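Local coordinates for CdiI immunity protein (Cupriavidus taiwanensis, PDB 5T87) that binds the CdiA toxin and probably neutralises it, giving immunity in contact-dependent growth inhibition, at residues P8-N13 with L33-E39; W42-F46 with D79-A85; A66-V70 with F88-L92. The contacts are given in a common frame with arbitrary orientation. Where two conformers were deposited one is given. Residue numbers count along the deposited sequence, not the author numbering.

In the fold
Contact 1 closes before the other two open in this mainly helical chain, whereas contacts 2 and 3 cross along it; each touches both others. Contact 1 lays the loop before helix 16-22 on helix 25-38; its centre is about 16 Å from that of contact 2, with I35 CG2 3.5 Å from A45 CB. Contacts 2 and 3 share helix 82-91, their centres about 11 Å apart and F46 CZ 3.8 Å from F88 CB. Between contacts 1 and 3, centres about 18 Å apart, C69 SG lies 3.6 Å from A36 CB. The CdiA toxin chain packs on P8, L33 and Y37 of contact 1 and on T68, whereas contact 2 touches no other chain of the assembly.

Contact 1 (P8-N13 with L33-E39); sequences PARIPN and LSIAYYE
P8 fills the apolar centre: its CG lies over the face of the Y37 ring, 3.8 Å from the centroid in a CH-pi contact, while P8 CB is 3.9 Å from L33 CB; H46 of the CdiA toxin chain packs on all three. The 8-13 segment, irregular and extended from P8 to P12, runs along the C-terminal end of helix 25-38, with CA separations of 6.1 Å (P8-L33), 5.3 Å (R10-S34) and 7.9 Å (N13-E39). Y38 OH (chi1 m) donates to P8 O at 2.6 Å, and I11 N to S34 OG (chi1 t) at 2.8 Å. Just past the helix, E39 OE2 (chi1 m, chi2 m) forms a salt bridge with R10 NH1 (chi1 t, chi2 p; 2.7 Å), E39 OE1 accepts N13 ND2 (2.8 Å), and a water links R10 NH2 to E39 OE1. An extended loop is thus pinned to a helix end by side-chain-to-backbone hydrogen bonds and a charged edge. I35, pointing away from the loop, packs on helices 16-22 and 42-53, and L33 on helix 60-76.

Contact 2 (W42-F46 with D79-A85); sequences WEWAF and DLDVAMA
W42, in the first turn of helix 42-53, has far more surface covered by the 79-85 segment than any other residue here. Its side chain (chi1 t, chi2 -99°) spreads the indole along the bend where the chain leaves D79 and enters helix 82-91. The CA atoms of W42 and L80 are 5.6 Å apart, and those of F46 and A85, 8.3 Å. L80 sits over one face of the indole: its CB is 3.6 Å from W42 CD2 and 3.7 Å from the centroid of the six-membered ring, a CH-pi contact 17° off the ring normal. Over the same face, D81 N lies 3.6 Å from W42 NE1. The far corner of the ring, W42 CH2, comes within 3.8 Å of A85 CB.

One helical turn on, F46 (chi1 t, chi2 51°) is the second residue of weight. Its CZ is 3.8 Å from M84 O and 4.1 Å from A85 CA, and its CE2 is 4.1 Å from CB of M84, a selenomethionine whose CA-to-CB bond points toward the 42-46 segment although the selenium end leads away. By meeting L80, M84 and A85, W42 and F46 join the starts of two helices.

L80 is extended (phi/psi -61/154). D81 holds the N-cap position, its carbonyl O accepting A85 N at 3.0 Å. W42 and L80 also pack on helix 60-76, and L80 on helix 96-114. No hydrogen bond crosses the interface, and E43 OE2 and D81 OD2, like charges at its rim, are 4.3 Å apart; the association therefore rests on apolar and aromatic packing.

Contact 3 (A66-V70 with F88-L92); sequences AVTCV and FLLSL
The 66-70 segment is regular helix in the middle of helix 60-76 and meets the 88-92 segment, at the C-terminal part of helix 82-91, without a hydrogen bond between them. The closest CA pair, V67 with L89, is 7.8 Å apart, a gap filled by side chains alone. A66 takes no part across the gap but packs on V52, and its O accepts V70 N at 2.9 Å. V67 (chi1 t) splits its two methyls: CG1 is 4.0 Å from L89 CD2, whereas CG2 lies 3.7 Å from L92 CD1 and 4.5 Å from F88 CZ. This is aliphatic and aromatic packing in the core of an all-helical fold, since all five touching residues are buried; A101 packs on V67, and A105 and L106 on L89, all three from helix 96-114. T68 faces away, where D38 of the CdiA toxin chain packs on it, and C69 packs on C32, L33 and A36 of helix 25-38. V70, also chi1 t and one turn after V67, has both methyls near F88 CE2 (CG2 3.9 Å, CG1 4.0 Å), and its CG1 is also 4.3 Å from L89 CD2. F88 (chi1 t, chi2 71°) directs its ring between the helices, where it meets the F46 ring edge-to-face and the F54 ring with planes at about 85°.

Contact 1 (P8-N13 with L33-E39)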
loop_
_atom_site.group_PDB
_atom_site.type_symbol
_atom_site.label_atom_id
_atom_site.label_comp_id
_atom_site.label_asym_id
_atom_site.label_seq_id
_atom_site.Cartn_x
_atom_site.Cartn_y
_atom_site.Cartn_z
ATOM N N PRO A 8 -8.797 6.658 0.022
ATOM C CA PRO A 8 -8.462 7.406 -1.188
ATOM C C PRO A 8 -9.651 7.887 -2.028
ATOM O O PRO A 8 -10.551 7.106 -2.330
ATOM C CB PRO A 8 -7.653 6.401 -2.003
ATOM C CG PRO A 8 -7.087 5.454 -1.012
ATOM C CD PRO A 8 -8.020 5.410 0.143
ATOM N N ALA A 9 -9.628 9.167 -2.400
ATOM C CA ALA A 9 -10.585 9.732 -3.354
ATOM C C ALA A 9 -10.265 9.246 -4.757
ATOM O O ALA A 9 -9.110 8.971 -5.069
ATOM C CB ALA A 9 -10.525 11.252 -3.329
ATOM N N ARG A 10 -11.295 9.131 -5.594
ATOM C CA ARG A 10 -11.129 8.797 -7.010
ATOM C C ARG A 10 -10.851 10.067 -7.816
ATOM O O ARG A 10 -11.732 10.915 -7.963
ATOM C CB ARG A 10 -12.380 8.086 -7.551
ATOM C CG ARG A 10 -12.594 8.218 -9.059
ATOM C CD ARG A 10 -11.646 7.353 -9.888
ATOM N NE ARG A 10 -11.767 7.624 -11.320
ATOM C CZ ARG A 10 -11.223 6.873 -12.270
ATOM N NH1 ARG A 10 -10.529 5.796 -11.940
ATOM N NH2 ARG A 10 -11.377 7.197 -13.548
ATOM N N ILE A 11 -9.625 10.186 -8.326
ATOM C CA ILE A 11 -9.248 11.255 -9.260
ATOM C C ILE A 11 -9.432 10.751 -10.692
ATOM O O ILE A 11 -8.902 9.679 -11.045
ATOM C CB ILE A 11 -7.794 11.703 -9.068
ATOM C CG1 ILE A 11 -7.630 12.374 -7.696
ATOM C CG2 ILE A 11 -7.378 12.680 -10.172
ATOM C CD1 ILE A 11 -6.202 12.391 -7.185
ATOM N N PRO A 12 -10.168 11.521 -11.531
ATOM C CA PRO A 12 -10.379 11.063 -12.898
ATOM C C PRO A 12 -9.060 10.829 -13.615
ATOM O O PRO A 12 -8.096 11.575 -13.398
ATOM C CB PRO A 12 -11.136 12.222 -13.553
ATOM C CG PRO A 12 -11.808 12.903 -12.434
ATOM C CD PRO A 12 -10.841 12.811 -11.295
ATOM N N ASN A 13 -9.038 9.790 -14.445
ATOM C CA ASN A 13 -7.857 9.400 -15.209
ATOM C C ASN A 13 -7.226 10.598 -15.941
ATOM O O ASN A 13 -6.022 10.841 -15.845
ATOM C CB ASN A 13 -8.259 8.303 -16.201
ATOM C CG ASN A 13 -7.067 7.589 -16.820
ATOM O OD1 ASN A 13 -6.318 8.168 -17.622
ATOM N ND2 ASN A 13 -6.904 6.306 -16.483
ATOM N N LEU A 33 -2.496 7.029 -5.006
ATOM C CA LEU A 33 -3.490 6.149 -4.402
ATOM C C LEU A 33 -4.730 5.948 -5.262
ATOM O O LEU A 33 -5.297 4.854 -5.262
ATOM C CB LEU A 33 -3.875 6.633 -3.021
ATOM C CG LEU A 33 -2.833 6.323 -1.954
ATOM C CD1 LEU A 33 -3.163 7.141 -0.707
ATOM C CD2 LEU A 33 -2.760 4.825 -1.642
ATOM N N SER A 34 -5.147 6.973 -6.002
ATOM C CA SER A 34 -6.265 6.815 -6.922
ATOM C C SER A 34 -5.937 5.736 -7.984
ATOM O O SER A 34 -6.775 4.880 -8.322
ATOM C CB SER A 34 -6.610 8.144 -7.581
ATOM O OG SER A 34 -7.869 8.052 -8.233
ATOM N N ILE A 35 -4.704 5.786 -8.472
ATOM C CA ILE A 35 -4.167 4.754 -9.342
ATOM C C ILE A 35 -4.184 3.407 -8.630
ATOM O O ILE A 35 -4.678 2.423 -9.182
ATOM C CB ILE A 35 -2.728 5.099 -9.795
ATOM C CG1 ILE A 35 -2.757 6.243 -10.810
ATOM C CG2 ILE A 35 -2.036 3.891 -10.397
ATOM C CD1 ILE A 35 -1.433 6.957 -10.955
ATOM N N ALA A 36 -3.636 3.360 -7.425
ATOM C CA ALA A 36 -3.503 2.087 -6.725
ATOM C C ALA A 36 -4.847 1.407 -6.515
ATOM O O ALA A 36 -4.947 0.210 -6.748
ATOM C CB ALA A 36 -2.797 2.266 -5.402
ATOM N N TYR A 37 -5.872 2.176 -6.133
ATOM C CA TYR A 37 -7.170 1.623 -5.717
ATOM C C TYR A 37 -8.191 1.483 -6.834
ATOM O O TYR A 37 -9.049 0.605 -6.754
ATOM C CB TYR A 37 -7.809 2.470 -4.571
ATOM C CG TYR A 37 -7.378 2.108 -3.160
ATOM C CD1 TYR A 37 -6.058 1.770 -2.888
ATOM C CD2 TYR A 37 -8.287 2.149 -2.082
ATOM C CE1 TYR A 37 -5.648 1.450 -1.605
ATOM C CE2 TYR A 37 -7.876 1.847 -0.777
ATOM C CZ TYR A 37 -6.546 1.490 -0.551
ATOM O OH TYR A 37 -6.042 1.141 0.682
ATOM N N TYR A 38 -8.127 2.347 -7.846
ATOM C CA TYR A 38 -9.204 2.442 -8.856
ATOM C C TYR A 38 -8.851 2.208 -10.339
ATOM O O TYR A 38 -9.764 1.916 -11.096
ATOM C CB TYR A 38 -9.937 3.784 -8.707
ATOM C CG TYR A 38 -10.295 4.079 -7.267
ATOM C CD1 TYR A 38 -11.141 3.224 -6.555
ATOM C CD2 TYR A 38 -9.767 5.183 -6.598
ATOM C CE1 TYR A 38 -11.458 3.463 -5.227
ATOM C CE2 TYR A 38 -10.075 5.433 -5.270
ATOM C CZ TYR A 38 -10.922 4.570 -4.582
ATOM O OH TYR A 38 -11.247 4.810 -3.248
ATOM N N GLU A 39 -7.591 2.326 -10.770
ATOM C CA GLU A 39 -7.257 2.093 -12.204
ATOM C C GLU A 39 -7.001 0.612 -12.474
ATOM O O GLU A 39 -6.400 -0.086 -11.651
ATOM C CB GLU A 39 -6.074 2.942 -12.693
ATOM C CG GLU A 39 -6.274 4.467 -12.569
ATOM C CD GLU A 39 -7.399 5.038 -13.451
ATOM O OE1 GLU A 39 -7.626 4.479 -14.558
ATOM O OE2 GLU A 39 -8.044 6.051 -13.039
HETATM O O HOH W 1 -10.685 4.950 -14.867
#

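Contact 2 (W42-F46 with D79-A85)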
loop_
_atom_site.group_PDB
_atom_site.type_symbol
_atom_site.label_atom_id
_atom_site.label_comp_id
_atom_site.label_asym_id
_atom_site.label_seq_id
_atom_site.Cartn_x
_atom_site.Cartn_y
_atom_site.Cartn_z
ATOM N N TRP A 42 -3.023 -2.077 -15.854
ATOM C CA TRP A 42 -1.687 -2.342 -15.332
ATOM C C TRP A 42 -0.589 -1.517 -16.004
ATOM O O TRP A 42 0.157 -0.822 -15.334
ATOM C CB TRP A 42 -1.313 -3.839 -15.418
ATOM C CG TRP A 42 0.122 -4.043 -15.070
ATOM C CD1 TRP A 42 1.166 -4.198 -15.951
ATOM C CD2 TRP A 42 0.715 -4.017 -13.760
ATOM N NE1 TRP A 42 2.353 -4.300 -15.269
ATOM C CE2 TRP A 42 2.110 -4.195 -13.928
ATOM C CE3 TRP A 42 0.202 -3.896 -12.459
ATOM C CZ2 TRP A 42 2.996 -4.239 -12.855
ATOM C CZ3 TRP A 42 1.088 -3.951 -11.385
ATOM C CH2 TRP A 42 2.468 -4.125 -11.593
ATOM N N GLU A 43 -0.485 -1.603 -17.318
ATOM C CA GLU A 43 0.608 -0.942 -18.020
ATOM C C GLU A 43 0.556 0.568 -17.848
ATOM O O GLU A 43 1.549 1.185 -17.493
ATOM C CB GLU A 43 0.624 -1.323 -19.502
ATOM C CG GLU A 43 0.977 -2.787 -19.749
ATOM C CD GLU A 43 2.421 -3.159 -19.436
ATOM O OE1 GLU A 43 3.297 -2.280 -19.412
ATOM O OE2 GLU A 43 2.692 -4.369 -19.248
ATOM N N TRP A 44 -0.607 1.154 -18.077
ATOM C CA TRP A 44 -0.797 2.597 -17.891
ATOM C C TRP A 44 -0.456 3.043 -16.462
ATOM O O TRP A 44 0.241 4.033 -16.258
ATOM C CB TRP A 44 -2.241 2.961 -18.232
ATOM C CG TRP A 44 -2.510 4.395 -18.311
ATOM C CD1 TRP A 44 -2.445 5.193 -19.422
ATOM C CD2 TRP A 44 -2.913 5.234 -17.233
ATOM N NE1 TRP A 44 -2.785 6.494 -19.087
ATOM C CE2 TRP A 44 -3.074 6.541 -17.752
ATOM C CE3 TRP A 44 -3.157 5.010 -15.875
ATOM C CZ2 TRP A 44 -3.467 7.608 -16.962
ATOM C CZ3 TRP A 44 -3.541 6.072 -15.088
ATOM C CH2 TRP A 44 -3.689 7.362 -15.634
ATOM N N ALA A 45 -0.948 2.294 -15.484
ATOM C CA ALA A 45 -0.730 2.613 -14.077
ATOM C C ALA A 45 0.702 2.358 -13.581
ATOM O O ALA A 45 1.238 3.173 -12.823
ATOM C CB ALA A 45 -1.715 1.840 -13.220
ATOM N N PHE A 46 1.294 1.226 -13.982
ATOM C CA PHE A 46 2.635 0.791 -13.529
ATOM C C PHE A 46 3.667 1.797 -14.002
ATOM O O PHE A 46 4.507 2.223 -13.232
ATOM C CB PHE A 46 2.926 -0.617 -14.075
ATOM C CG PHE A 46 4.270 -1.196 -13.711
ATOM C CD1 PHE A 46 4.716 -1.220 -12.403
ATOM C CD2 PHE A 46 5.056 -1.802 -14.688
ATOM C CE1 PHE A 46 5.938 -1.788 -12.082
ATOM C CE2 PHE A 46 6.294 -2.365 -14.374
ATOM C CZ PHE A 46 6.725 -2.375 -13.066
ATOM N N ASP A 79 -4.148 -9.406 -14.526
ATOM C CA ASP A 79 -3.304 -9.427 -15.734
ATOM C C ASP A 79 -2.067 -8.529 -15.665
ATOM O O ASP A 79 -1.612 -8.008 -16.694
ATOM C CB ASP A 79 -4.141 -9.116 -16.988
ATOM C CG ASP A 79 -4.730 -7.709 -16.997
ATOM O OD1 ASP A 79 -4.449 -6.877 -16.089
ATOM O OD2 ASP A 79 -5.498 -7.448 -17.943
ATOM N N LEU A 80 -1.523 -8.333 -14.465
ATOM C CA LEU A 80 -0.214 -7.704 -14.361
ATOM C C LEU A 80 0.870 -8.545 -15.073
ATOM O O LEU A 80 0.738 -9.759 -15.225
ATOM C CB LEU A 80 0.189 -7.461 -12.897
ATOM C CG LEU A 80 0.826 -8.630 -12.144
ATOM C CD1 LEU A 80 1.242 -8.211 -10.749
ATOM C CD2 LEU A 80 -0.119 -9.814 -12.064
ATOM N N ASP A 81 1.927 -7.864 -15.498
ATOM C CA ASP A 81 3.169 -8.491 -15.915
ATOM C C ASP A 81 3.992 -8.805 -14.663
ATOM O O ASP A 81 4.656 -7.936 -14.125
ATOM C CB ASP A 81 3.925 -7.539 -16.852
ATOM C CG ASP A 81 5.010 -8.226 -17.650
ATOM O OD1 ASP A 81 5.554 -9.246 -17.188
ATOM O OD2 ASP A 81 5.337 -7.728 -18.747
ATOM N N VAL A 82 3.934 -10.052 -14.214
ATOM C CA VAL A 82 4.518 -10.458 -12.936
ATOM C C VAL A 82 6.027 -10.267 -12.947
ATOM O O VAL A 82 6.593 -9.728 -12.011
ATOM C CB VAL A 82 4.204 -11.940 -12.604
ATOM C CG1 VAL A 82 4.939 -12.393 -11.345
ATOM C CG2 VAL A 82 2.700 -12.164 -12.452
ATOM N N ALA A 83 6.674 -10.731 -14.006
ATOM C CA ALA A 83 8.129 -10.603 -14.135
ATOM C C ALA A 83 8.591 -9.145 -14.095
ATOM O O ALA A 83 9.639 -8.865 -13.526
ATOM C CB ALA A 83 8.623 -11.273 -15.414
HETATM N N MSE A 84 7.823 -8.234 -14.693
HETATM C CA MSE A 84 8.192 -6.818 -14.713
HETATM C C MSE A 84 8.012 -6.208 -13.342
HETATM O O MSE A 84 8.879 -5.446 -12.883
HETATM C CB MSE A 84 7.408 -6.011 -15.741
HETATM C CG MSE A 84 7.786 -6.386 -17.173
HETATM SE SE MSE A 84 9.685 -5.998 -17.625
HETATM C CE MSE A 84 10.359 -7.859 -17.555
ATOM N N ALA A 85 6.903 -6.550 -12.683
ATOM C CA ALA A 85 6.634 -6.099 -11.324
ATOM C C ALA A 85 7.727 -6.575 -10.365
ATOM O O ALA A 85 8.188 -5.801 -9.503
ATOM C CB ALA A 85 5.265 -6.575 -10.861
#

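Contact 3 (A66-V70 with F88-L92)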
loop_
_atom_site.group_PDB
_atom_site.type_symbol
_atom_site.label_atom_id
_atom_site.label_comp_id
_atom_site.label_asym_id
_atom_site.label_seq_id
_atom_site.Cartn_x
_atom_site.Cartn_y
_atom_site.Cartn_z
ATOM N N ALA A 66 4.668 5.414 -3.669
ATOM C CA ALA A 66 4.491 4.903 -5.036
ATOM C C ALA A 66 4.809 3.411 -5.136
ATOM O O ALA A 66 4.085 2.660 -5.805
ATOM C CB ALA A 66 5.345 5.700 -6.011
ATOM N N VAL A 67 5.866 2.980 -4.450
ATOM C CA VAL A 67 6.187 1.554 -4.378
ATOM C C VAL A 67 5.070 0.779 -3.692
ATOM O O VAL A 67 4.607 -0.205 -4.201
ATOM C CB VAL A 67 7.505 1.320 -3.633
ATOM C CG1 VAL A 67 7.720 -0.162 -3.323
ATOM C CG2 VAL A 67 8.665 1.858 -4.451
ATOM N N THR A 68 4.639 1.249 -2.529
ATOM C CA THR A 68 3.511 0.655 -1.821
ATOM C C THR A 68 2.287 0.567 -2.738
ATOM O O THR A 68 1.608 -0.457 -2.771
ATOM C CB THR A 68 3.227 1.438 -0.510
ATOM O OG1 THR A 68 4.213 1.074 0.460
ATOM C CG2 THR A 68 1.844 1.147 0.070
ATOM N N CYS A 69 2.037 1.626 -3.499
ATOM C CA CYS A 69 0.973 1.621 -4.504
ATOM C C CYS A 69 1.149 0.553 -5.588
ATOM O O CYS A 69 0.163 -0.030 -6.049
ATOM C CB CYS A 69 0.840 2.995 -5.153
ATOM S SG CYS A 69 0.014 4.164 -4.068
ATOM N N VAL A 70 2.391 0.288 -5.983
ATOM C CA VAL A 70 2.661 -0.811 -6.934
ATOM C C VAL A 70 2.245 -2.141 -6.295
ATOM O O VAL A 70 1.690 -3.021 -6.975
ATOM C CB VAL A 70 4.136 -0.813 -7.431
ATOM C CG1 VAL A 70 4.493 -2.092 -8.189
ATOM C CG2 VAL A 70 4.391 0.400 -8.322
ATOM N N PHE A 88 11.258 -4.933 -11.013
ATOM C CA PHE A 88 11.112 -3.589 -10.449
ATOM C C PHE A 88 11.307 -3.550 -8.926
ATOM O O PHE A 88 12.151 -2.814 -8.414
ATOM C CB PHE A 88 9.750 -3.015 -10.806
ATOM C CG PHE A 88 9.432 -1.760 -10.081
ATOM C CD1 PHE A 88 10.101 -0.580 -10.389
ATOM C CD2 PHE A 88 8.484 -1.750 -9.059
ATOM C CE1 PHE A 88 9.820 0.592 -9.714
ATOM C CE2 PHE A 88 8.192 -0.579 -8.387
ATOM C CZ PHE A 88 8.859 0.593 -8.717
ATOM N N LEU A 89 10.551 -4.369 -8.213
ATOM C CA LEU A 89 10.621 -4.354 -6.758
ATOM C C LEU A 89 11.970 -4.847 -6.238
ATOM O O LEU A 89 12.490 -4.308 -5.247
ATOM C CB LEU A 89 9.482 -5.174 -6.160
ATOM C CG LEU A 89 8.072 -4.647 -6.449
ATOM C CD1 LEU A 89 7.024 -5.655 -6.000
ATOM C CD2 LEU A 89 7.839 -3.299 -5.791
ATOM N N LEU A 90 12.533 -5.857 -6.902
ATOM C CA LEU A 90 13.845 -6.372 -6.535
ATOM C C LEU A 90 14.973 -5.391 -6.824
ATOM O O LEU A 90 15.983 -5.397 -6.118
ATOM C CB LEU A 90 14.138 -7.675 -7.267
ATOM C CG LEU A 90 13.375 -8.923 -6.824
ATOM C CD1 LEU A 90 13.782 -10.058 -7.762
ATOM C CD2 LEU A 90 13.633 -9.293 -5.365
ATOM N N SER A 91 14.818 -4.567 -7.860
ATOM C CA SER A 91 15.855 -3.597 -8.212
ATOM C C SER A 91 15.998 -2.472 -7.188
ATOM O O SER A 91 17.002 -1.759 -7.209
ATOM C CB SER A 91 15.621 -3.007 -9.606
ATOM O OG SER A 91 14.433 -2.253 -9.654
ATOM N N LEU A 92 15.014 -2.331 -6.296
ATOM C CA LEU A 92 15.026 -1.313 -5.229
ATOM C C LEU A 92 15.554 -1.780 -3.861
ATOM O O LEU A 92 15.835 -0.945 -2.995
ATOM C CB LEU A 92 13.609 -0.780 -5.026
ATOM C CG LEU A 92 12.857 -0.307 -6.272
ATOM C CD1 LEU A 92 11.393 -0.071 -5.947
ATOM C CD2 LEU A 92 13.492 0.932 -6.876
#